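Long-range contacts in glycoprotein (Chandipura virus, PDB 5MDM), which probably attaches the virus to host receptors and, in the acidic endosome, changes conformation to drive fusion of the viral and endosomal membranes: residues Ala5-Thr10 with Asp359-Trp364; Trp64-Asp69 with Pro110-Gly115; Gly316-Val321 with Thr331-Met336. All coordinates share one frame; numbering follows the deposited sequence.

Contact 1: residues Ala5-Thr10 with Asp359-Trp364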
loop_
_atom_site.group_PDB
_atom_site.type_symbol
_atom_site.label_atom_id
_atom_site.label_comp_id
_atom_site.label_asym_id
_atom_site.label_seq_id
_atom_site.Cartn_x
_atom_site.Cartn_y
_atom_site.Cartn_z
ATOM N N ALA A 5 -22.873 9.183 6.888
ATOM C CA ALA A 5 -24.029 8.915 7.726
ATOM C C ALA A 5 -24.682 10.264 7.956
ATOM O O ALA A 5 -24.026 11.209 8.392
ATOM C CB ALA A 5 -23.617 8.277 9.036
ATOM N N PHE A 6 -25.967 10.353 7.643
ATOM C CA PHE A 6 -26.647 11.637 7.610
ATOM C C PHE A 6 -28.074 11.483 8.125
ATOM O O PHE A 6 -28.678 10.429 7.949
ATOM C CB PHE A 6 -26.651 12.149 6.171
ATOM C CG PHE A 6 -26.946 13.609 6.046
ATOM C CD1 PHE A 6 -28.206 14.048 5.681
ATOM C CD2 PHE A 6 -25.959 14.547 6.296
ATOM C CE1 PHE A 6 -28.476 15.395 5.568
ATOM C CE2 PHE A 6 -26.220 15.891 6.187
ATOM C CZ PHE A 6 -27.481 16.320 5.823
ATOM N N PRO A 7 -28.617 12.522 8.777
ATOM C CA PRO A 7 -30.018 12.438 9.209
ATOM C C PRO A 7 -30.950 12.147 8.032
ATOM O O PRO A 7 -30.802 12.745 6.965
ATOM C CB PRO A 7 -30.294 13.829 9.802
ATOM C CG PRO A 7 -29.185 14.702 9.301
ATOM C CD PRO A 7 -28.000 13.795 9.176
ATOM N N GLU A 8 -31.883 11.218 8.222
ATOM C CA GLU A 8 -32.746 10.764 7.134
ATOM C C GLU A 8 -33.666 11.861 6.599
ATOM O O GLU A 8 -33.748 12.072 5.390
ATOM C CB GLU A 8 -33.554 9.535 7.558
ATOM C CG GLU A 8 -34.272 9.679 8.882
ATOM C CD GLU A 8 -34.947 8.396 9.319
ATOM O OE1 GLU A 8 -34.791 7.364 8.627
ATOM O OE2 GLU A 8 -35.638 8.422 10.360
ATOM N N ASN A 9 -34.343 12.565 7.499
ATOM C CA ASN A 9 -35.256 13.630 7.100
ATOM C C ASN A 9 -34.514 14.888 6.658
ATOM O O ASN A 9 -33.416 15.174 7.133
ATOM C CB ASN A 9 -36.240 13.957 8.228
ATOM C CG ASN A 9 -36.829 12.710 8.865
ATOM O OD1 ASN A 9 -36.360 12.256 9.911
ATOM N ND2 ASN A 9 -37.852 12.144 8.233
ATOM N N THR A 10 -35.125 15.632 5.742
ATOM C CA THR A 10 -34.524 16.842 5.199
ATOM C C THR A 10 -34.757 18.016 6.140
ATOM O O THR A 10 -34.165 19.083 5.980
ATOM C CB THR A 10 -35.113 17.178 3.820
ATOM O OG1 THR A 10 -36.485 17.568 3.962
ATOM C CG2 THR A 10 -35.036 15.972 2.905
ATOM N N ASP A 359 -33.349 14.704 -2.359
ATOM C CA ASP A 359 -33.043 15.782 -1.430
ATOM C C ASP A 359 -32.784 15.186 -0.057
ATOM O O ASP A 359 -33.612 14.441 0.466
ATOM C CB ASP A 359 -34.201 16.780 -1.353
ATOM C CG ASP A 359 -34.123 17.857 -2.421
ATOM O OD1 ASP A 359 -33.015 18.095 -2.951
ATOM O OD2 ASP A 359 -35.168 18.476 -2.715
ATOM N N ILE A 360 -31.632 15.509 0.522
ATOM C CA ILE A 360 -31.244 14.926 1.803
ATOM C C ILE A 360 -31.355 15.925 2.950
ATOM O O ILE A 360 -31.575 15.537 4.098
ATOM C CB ILE A 360 -29.826 14.332 1.745
ATOM C CG1 ILE A 360 -28.778 15.433 1.574
ATOM C CG2 ILE A 360 -29.725 13.333 0.609
ATOM C CD1 ILE A 360 -27.361 14.909 1.445
ATOM N N TRP A 361 -31.204 17.209 2.633
ATOM C CA TRP A 361 -31.397 18.276 3.611
ATOM C C TRP A 361 -31.800 19.584 2.933
ATOM O O TRP A 361 -31.200 19.984 1.934
ATOM C CB TRP A 361 -30.135 18.493 4.448
ATOM C CG TRP A 361 -30.365 19.439 5.581
ATOM C CD1 TRP A 361 -30.041 20.763 5.627
ATOM C CD2 TRP A 361 -30.998 19.135 6.827
ATOM N NE1 TRP A 361 -30.425 21.301 6.831
ATOM C CE2 TRP A 361 -31.019 20.323 7.585
ATOM C CE3 TRP A 361 -31.550 17.974 7.377
ATOM C CZ2 TRP A 361 -31.564 20.380 8.867
ATOM C CZ3 TRP A 361 -32.092 18.033 8.648
ATOM C CH2 TRP A 361 -32.095 19.226 9.379
ATOM N N THR A 362 -32.809 20.251 3.486
ATOM C CA THR A 362 -33.337 21.463 2.873
ATOM C C THR A 362 -33.662 22.561 3.883
ATOM O O THR A 362 -34.152 23.627 3.513
ATOM C CB THR A 362 -34.607 21.163 2.076
ATOM O OG1 THR A 362 -35.094 22.375 1.490
ATOM C CG2 THR A 362 -35.676 20.591 2.989
ATOM N N GLN A 363 -33.388 22.295 5.157
ATOM C CA GLN A 363 -33.686 23.241 6.230
ATOM C C GLN A 363 -32.435 24.028 6.622
ATOM O O GLN A 363 -31.772 23.712 7.608
ATOM C CB GLN A 363 -34.245 22.486 7.440
ATOM C CG GLN A 363 -34.666 23.353 8.610
ATOM C CD GLN A 363 -34.950 22.528 9.848
ATOM O OE1 GLN A 363 -34.772 21.309 9.852
ATOM N NE2 GLN A 363 -35.392 23.189 10.910
ATOM N N TRP A 364 -32.117 25.055 5.842
ATOM C CA TRP A 364 -30.870 25.798 6.020
ATOM C C TRP A 364 -31.004 26.992 6.963
ATOM O O TRP A 364 -31.990 27.727 6.914
ATOM C CB TRP A 364 -30.342 26.253 4.660
ATOM C CG TRP A 364 -30.200 25.124 3.702
ATOM C CD1 TRP A 364 -31.110 24.716 2.771
ATOM C CD2 TRP A 364 -29.087 24.236 3.594
ATOM N NE1 TRP A 364 -30.626 23.631 2.081
ATOM C CE2 TRP A 364 -29.384 23.316 2.570
ATOM C CE3 TRP A 364 -27.865 24.128 4.265
ATOM C CZ2 TRP A 364 -28.505 22.302 2.199
ATOM C CZ3 TRP A 364 -26.992 23.125 3.894
ATOM C CH2 TRP A 364 -27.315 22.224 2.872
#

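Contact 2: residues Trp64-Asp69 with Pro110-Gly115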
loop_
_atom_site.group_PDB
_atom_site.type_symbol
_atom_site.label_atom_id
_atom_site.label_comp_id
_atom_site.label_asym_id
_atom_site.label_seq_id
_atom_site.Cartn_x
_atom_site.Cartn_y
_atom_site.Cartn_z
ATOM N N TRP A 64 13.453 -46.581 -15.799
ATOM C CA TRP A 64 14.737 -46.540 -16.483
ATOM C C TRP A 64 15.172 -47.974 -16.760
ATOM O O TRP A 64 15.413 -48.750 -15.835
ATOM C CB TRP A 64 15.786 -45.804 -15.648
ATOM C CG TRP A 64 15.511 -44.333 -15.464
ATOM C CD1 TRP A 64 14.292 -43.733 -15.338
ATOM C CD2 TRP A 64 16.482 -43.281 -15.398
ATOM N NE1 TRP A 64 14.444 -42.377 -15.190
ATOM C CE2 TRP A 64 15.780 -42.073 -15.225
ATOM C CE3 TRP A 64 17.878 -43.245 -15.468
ATOM C CZ2 TRP A 64 16.424 -40.844 -15.119
ATOM C CZ3 TRP A 64 18.516 -42.023 -15.363
ATOM C CH2 TRP A 64 17.789 -40.841 -15.189
ATOM N N VAL A 65 15.257 -48.320 -18.040
ATOM C CA VAL A 65 15.476 -49.699 -18.455
ATOM C C VAL A 65 16.850 -49.928 -19.080
ATOM O O VAL A 65 17.193 -49.326 -20.101
ATOM C CB VAL A 65 14.393 -50.151 -19.454
ATOM C CG1 VAL A 65 14.682 -51.557 -19.949
ATOM C CG2 VAL A 65 13.018 -50.077 -18.811
ATOM N N THR A 66 17.627 -50.804 -18.448
ATOM C CA THR A 66 18.884 -51.283 -19.008
ATOM C C THR A 66 18.642 -52.631 -19.669
ATOM O O THR A 66 18.287 -53.605 -19.001
ATOM C CB THR A 66 19.961 -51.452 -17.923
ATOM O OG1 THR A 66 20.263 -50.178 -17.343
ATOM C CG2 THR A 66 21.227 -52.039 -18.519
ATOM N N THR A 67 18.825 -52.681 -20.984
ATOM C CA THR A 67 18.539 -53.888 -21.749
ATOM C C THR A 67 19.810 -54.559 -22.253
ATOM O O THR A 67 20.656 -53.918 -22.878
ATOM C CB THR A 67 17.616 -53.591 -22.950
ATOM O OG1 THR A 67 16.437 -52.909 -22.499
ATOM C CG2 THR A 67 17.216 -54.882 -23.647
ATOM N N CYS A 68 19.934 -55.853 -21.974
ATOM C CA CYS A 68 21.074 -56.641 -22.431
ATOM C C CYS A 68 20.668 -57.569 -23.569
ATOM O O CYS A 68 19.793 -58.419 -23.408
ATOM C CB CYS A 68 21.657 -57.458 -21.274
ATOM S SG CYS A 68 23.072 -58.496 -21.718
ATOM N N ASP A 69 21.305 -57.401 -24.722
ATOM C CA ASP A 69 21.025 -58.255 -25.870
ATOM C C ASP A 69 22.158 -59.246 -26.121
ATOM O O ASP A 69 23.269 -58.861 -26.488
ATOM C CB ASP A 69 20.770 -57.415 -27.123
ATOM C CG ASP A 69 20.460 -58.266 -28.341
ATOM O OD1 ASP A 69 21.397 -58.572 -29.109
ATOM O OD2 ASP A 69 19.281 -58.634 -28.527
ATOM N N PRO A 110 19.746 -49.032 -14.153
ATOM C CA PRO A 110 20.017 -50.305 -13.476
ATOM C C PRO A 110 21.267 -50.993 -14.024
ATOM O O PRO A 110 21.603 -50.810 -15.195
ATOM C CB PRO A 110 18.783 -51.151 -13.811
ATOM C CG PRO A 110 17.737 -50.175 -14.213
ATOM C CD PRO A 110 18.473 -49.068 -14.889
ATOM N N PRO A 111 21.947 -51.784 -13.182
ATOM C CA PRO A 111 23.116 -52.544 -13.628
ATOM C C PRO A 111 22.721 -53.552 -14.699
ATOM O O PRO A 111 21.580 -54.021 -14.707
ATOM C CB PRO A 111 23.573 -53.263 -12.356
ATOM C CG PRO A 111 22.364 -53.308 -11.485
ATOM C CD PRO A 111 21.634 -52.035 -11.765
ATOM N N GLU A 112 23.654 -53.869 -15.591
ATOM C CA GLU A 112 23.384 -54.784 -16.694
ATOM C C GLU A 112 23.016 -56.175 -16.193
ATOM O O GLU A 112 23.713 -56.752 -15.359
ATOM C CB GLU A 112 24.597 -54.870 -17.623
ATOM C CG GLU A 112 25.066 -53.527 -18.153
ATOM C CD GLU A 112 26.347 -53.635 -18.951
ATOM O OE1 GLU A 112 26.906 -52.582 -19.325
ATOM O OE2 GLU A 112 26.796 -54.774 -19.203
ATOM N N SER A 113 21.908 -56.703 -16.702
ATOM C CA SER A 113 21.482 -58.056 -16.375
ATOM C C SER A 113 21.500 -58.913 -17.638
ATOM O O SER A 113 20.516 -58.965 -18.378
ATOM C CB SER A 113 20.085 -58.040 -15.755
ATOM O OG SER A 113 19.708 -59.332 -15.316
ATOM N N CYS A 114 22.624 -59.580 -17.880
ATOM C CA CYS A 114 22.832 -60.300 -19.132
ATOM C C CYS A 114 22.601 -61.804 -19.033
ATOM O O CYS A 114 22.802 -62.414 -17.982
ATOM C CB CYS A 114 24.236 -60.027 -19.678
ATOM S SG CYS A 114 24.484 -58.341 -20.266
ATOM N N GLY A 115 22.175 -62.388 -20.147
ATOM C CA GLY A 115 22.013 -63.824 -20.263
ATOM C C GLY A 115 22.615 -64.298 -21.570
ATOM O O GLY A 115 23.646 -63.789 -22.009
#

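Contact 3: residues Gly316-Val321 with Thr331-Met336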
loop_
_atom_site.group_PDB
_atom_site.type_symbol
_atom_site.label_atom_id
_atom_site.label_comp_id
_atom_site.label_asym_id
_atom_site.label_seq_id
_atom_site.Cartn_x
_atom_site.Cartn_y
_atom_site.Cartn_z
ATOM N N GLY A 316 -29.636 8.946 16.710
ATOM C CA GLY A 316 -28.717 9.872 17.344
ATOM C C GLY A 316 -29.183 11.317 17.363
ATOM O O GLY A 316 -30.371 11.613 17.219
ATOM N N LEU A 317 -28.230 12.223 17.548
ATOM C CA LEU A 317 -28.513 13.647 17.562
ATOM C C LEU A 317 -27.686 14.362 16.506
ATOM O O LEU A 317 -26.577 13.946 16.182
ATOM C CB LEU A 317 -28.193 14.237 18.935
ATOM C CG LEU A 317 -28.896 13.615 20.139
ATOM C CD1 LEU A 317 -28.488 14.334 21.412
ATOM C CD2 LEU A 317 -30.399 13.663 19.959
ATOM N N ALA A 318 -28.234 15.440 15.963
ATOM C CA ALA A 318 -27.479 16.299 15.069
ATOM C C ALA A 318 -27.336 17.657 15.738
ATOM O O ALA A 318 -28.108 17.995 16.638
ATOM C CB ALA A 318 -28.180 16.425 13.732
ATOM N N TYR A 319 -26.345 18.428 15.308
ATOM C CA TYR A 319 -26.067 19.725 15.913
ATOM C C TYR A 319 -25.893 20.797 14.843
ATOM O O TYR A 319 -25.403 20.519 13.748
ATOM C CB TYR A 319 -24.811 19.650 16.793
ATOM C CG TYR A 319 -24.952 18.737 17.994
ATOM C CD1 TYR A 319 -25.396 19.227 19.210
ATOM C CD2 TYR A 319 -24.648 17.387 17.907
ATOM C CE1 TYR A 319 -25.534 18.400 20.307
ATOM C CE2 TYR A 319 -24.786 16.550 18.999
ATOM C CZ TYR A 319 -25.227 17.062 20.198
ATOM O OH TYR A 319 -25.364 16.241 21.297
ATOM N N THR A 320 -26.298 22.020 15.163
ATOM C CA THR A 320 -26.103 23.143 14.253
ATOM C C THR A 320 -26.072 24.453 15.030
ATOM O O THR A 320 -26.227 24.461 16.250
ATOM C CB THR A 320 -27.195 23.199 13.161
ATOM O OG1 THR A 320 -26.811 24.133 12.147
ATOM C CG2 THR A 320 -28.537 23.614 13.751
ATOM N N VAL A 321 -25.859 25.557 14.323
ATOM C CA VAL A 321 -25.836 26.871 14.959
ATOM C C VAL A 321 -26.913 27.785 14.378
ATOM O O VAL A 321 -26.736 28.382 13.314
ATOM C CB VAL A 321 -24.451 27.545 14.842
ATOM C CG1 VAL A 321 -24.441 28.859 15.589
ATOM C CG2 VAL A 321 -23.374 26.632 15.394
ATOM N N THR A 331 -32.697 12.548 15.703
ATOM C CA THR A 331 -32.805 12.069 14.332
ATOM C C THR A 331 -32.323 10.633 14.247
ATOM O O THR A 331 -31.776 10.099 15.205
ATOM C CB THR A 331 -31.968 12.921 13.362
ATOM O OG1 THR A 331 -32.263 12.538 12.015
ATOM C CG2 THR A 331 -30.484 12.730 13.625
ATOM N N ARG A 332 -32.544 10.003 13.102
ATOM C CA ARG A 332 -31.956 8.700 12.844
ATOM C C ARG A 332 -31.015 8.831 11.663
ATOM O O ARG A 332 -31.444 9.083 10.540
ATOM C CB ARG A 332 -33.030 7.636 12.583
ATOM C CG ARG A 332 -32.478 6.268 12.175
ATOM C CD ARG A 332 -33.386 5.111 12.610
ATOM N NE ARG A 332 -34.738 5.217 12.071
ATOM C CZ ARG A 332 -35.792 5.636 12.769
ATOM N NH1 ARG A 332 -35.654 5.989 14.041
ATOM N NH2 ARG A 332 -36.989 5.703 12.196
ATOM N N TYR A 333 -29.724 8.693 11.928
ATOM C CA TYR A 333 -28.739 8.723 10.865
ATOM C C TYR A 333 -28.901 7.488 9.991
ATOM O O TYR A 333 -29.177 6.392 10.483
ATOM C CB TYR A 333 -27.327 8.763 11.443
ATOM C CG TYR A 333 -26.940 10.076 12.079
ATOM C CD1 TYR A 333 -26.185 11.007 11.385
ATOM C CD2 TYR A 333 -27.316 10.379 13.379
ATOM C CE1 TYR A 333 -25.817 12.206 11.966
ATOM C CE2 TYR A 333 -26.953 11.576 13.969
ATOM C CZ TYR A 333 -26.203 12.484 13.256
ATOM O OH TYR A 333 -25.840 13.677 13.836
ATOM N N VAL A 334 -28.746 7.674 8.690
ATOM C CA VAL A 334 -28.763 6.569 7.749
ATOM C C VAL A 334 -27.606 6.734 6.778
ATOM O O VAL A 334 -27.055 7.829 6.635
ATOM C CB VAL A 334 -30.072 6.514 6.965
ATOM C CG1 VAL A 334 -31.249 6.339 7.911
ATOM C CG2 VAL A 334 -30.229 7.773 6.138
ATOM N N ARG A 335 -27.232 5.642 6.123
ATOM C CA ARG A 335 -26.129 5.678 5.178
ATOM C C ARG A 335 -26.605 6.212 3.837
ATOM O O ARG A 335 -27.605 5.749 3.285
ATOM C CB ARG A 335 -25.515 4.288 5.016
ATOM C CG ARG A 335 -24.459 4.180 3.933
ATOM C CD ARG A 335 -23.740 2.845 4.022
ATOM N NE ARG A 335 -23.032 2.701 5.295
ATOM C CZ ARG A 335 -23.048 1.602 6.041
ATOM N NH1 ARG A 335 -23.737 0.541 5.647
ATOM N NH2 ARG A 335 -22.374 1.563 7.182
ATOM N N MET A 336 -25.892 7.207 3.326
ATOM C CA MET A 336 -26.186 7.768 2.017
ATOM C C MET A 336 -24.915 7.825 1.191
ATOM O O MET A 336 -23.816 7.917 1.737
ATOM C CB MET A 336 -26.749 9.180 2.152
ATOM C CG MET A 336 -28.009 9.272 2.964
ATOM S SD MET A 336 -28.584 10.969 3.056
ATOM C CE MET A 336 -30.099 10.766 3.993
#

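Contact 1: residues Ala5-Thr10 with Asp359-Trp364
Phe6 and Trp361 cross at about a right angle, and the phenyl rim meets the base of the tryptophan side chain. Trp361 CB lies at the Phe6 edge, near the ring plane, 3.7 Å from Phe6 CE1 and equally close to CZ. Ile360 O shares that edge, 3.4 Å from Phe6 CE1. The two faces of the phenyl ring are occupied differently: Pro7 CD sits against one, displaced toward the rim, while Ile360 CD1 lies over the opposite face, also off-centre. Pro374 and Leu377 extend this apolar surrounding.

The indole is engaged mainly through a carbonyl. CG of Trp361 is anti to the backbone N and beside the carbonyl carbon (chi1 -172°); Thr10 O lies over one face of the indole, toward its rim, 3.2 Å from Trp361 CE3. Gln363 N lies on the same face, and Asn9 O approaches the indole edge, 3.4 Å from Trp361 CE3. Thr10 O is itself gripped by the backbone: Thr362 N donates to it at 3.1 Å in a nearly straight bond (174°), and Gln363 N adds a weak one. Beside this bond the two threonines cross obliquely, Thr10 OG1 lying 3.3 Å from Thr362 CG2. Thr10 CA makes a CA-H...O contact of 3.4 Å with Ile360 O.

The arrangement joins the end of the N-terminal strand to the loop that follows strand 357-359, in the glycoprotein central domain, 349 residues apart at the nearest ends. Gln363 OE1 extends the junction by accepting a bond from Leu12 N. Chemically, a single threonine carbonyl serves two purposes, pairing with backbone N-H groups and covering an aromatic face, while the phenyl ring and its neighbours supply the apolar half of the seam.

Contact 2: residues Trp64-Asp69 with Pro110-Gly115
Trp64 meets Pro110 through the root of its side chain: CB is 4.3 Å from Pro110 CD, whereas the indole is turned off from 110-115. That flat group finds its surroundings in other residues, with the Phe109 ring meeting it and Ile82, Val126 and Met128 packing nearby; Met128 is a site of interaction with host vimentin. The proline ring instead lies against backbone, its CG 3.2 Å from Trp64 O.

The side chains of Thr66 and Pro110 pass each other pointing in opposite senses. The hydroxyl of Thr66 stands anti to its own carbonyl carbon (chi1 -64°), from where OG1 donates a hydrogen bond to Pro110 O at 2.6 Å. The methyl, CG2, packs 3.9 Å from Glu112 CA.

Further along, Cys68 SG and Cys114 SG form a disulfide of 2.0 Å with a chi3 of 110°, and Cys68 CB also rests 3.5 Å from Ser113 O. The two segments run in similar directions, 21° apart, but without beta pairing between them.

Both lie in the region assigned by similarity to the fusion peptide. In class III rhabdovirus glycoproteins they lead toward the two fusion loops at the domain tip, whose bases the disulfide probably ties together, as in vesicular stomatitis virus G. The link is thus covalent at one end, while the threonine bond and proline packing hold the other.

Contact 3: residues Gly316-Val321 with Thr331-Met336
The beta hairpin formed by strands 316-322 and 325-338 contributes this contact, in which Gly316 and Thr331 make an antiparallel, hydrogen-bonded pair. Gly316 N donates to Thr331 O and Thr331 N returns the bond to Gly316 O, both at 2.9 Å. The antiparallel register makes this the one pair the two segments share: Tyr333 bonds back to Gly314, and Ala318 to Ala329. The axes of the short segments lie 93° apart, and strand 325-338 also pairs with strand 2-7.

Tyr333 adds a side-chain bond to the backbone pair. Its CG is anti to its own carbonyl carbon (chi1 -72°), and the phenol beyond it reaches back to the first strand. Its OH donates to Leu317 O, a bond modelled at 2.5 Å. Leu317 O and Gly316 C both lie at the ring's edge, near its plane; Gly316 C is 4.1 Å from Tyr333 CE2. Ala318 adds its methyl, with CB 3.6 Å from Tyr333 OH. On the paired residue, Thr331 CG2 packs alongside the same strand, 3.8 Å from Gly316 O and 4.4 Å from Ala318 CB.

The same phenol oxygen has a second partner in Asn375 ND2, and the asparagine's OD1 accepts from Tyr319 N. All the touching residues are buried. A tyrosine hydroxyl thus reaches one strand from the other beside the Gly316-Thr331 pair, satisfying a buried carbonyl while Asn375 ND2 also meets it.

How the contacts relate
Contacts 1 and 3 are neighbours, with centres about 8 Å apart, and share one antiparallel sheet in which strands 2-7 and 325-338 lie side by side. Phe6 O and Val334 N probably hydrogen-bond, at 2.9 Å, and Ile360 CG2 packs 3.6 Å from Met336 SD, bringing the loop of contact 1 onto the long strand of contact 3. Contact 3 is also nested within the chain loop that contact 1 closes. Contact 2 is nested there too, yet its centre is about 91 Å from that of contact 1 and 89 Å from that of contact 3, out in the fusion domain. It alone adjoins an annotated site: the Trp64 and Met128 side chains are about 4 Å apart.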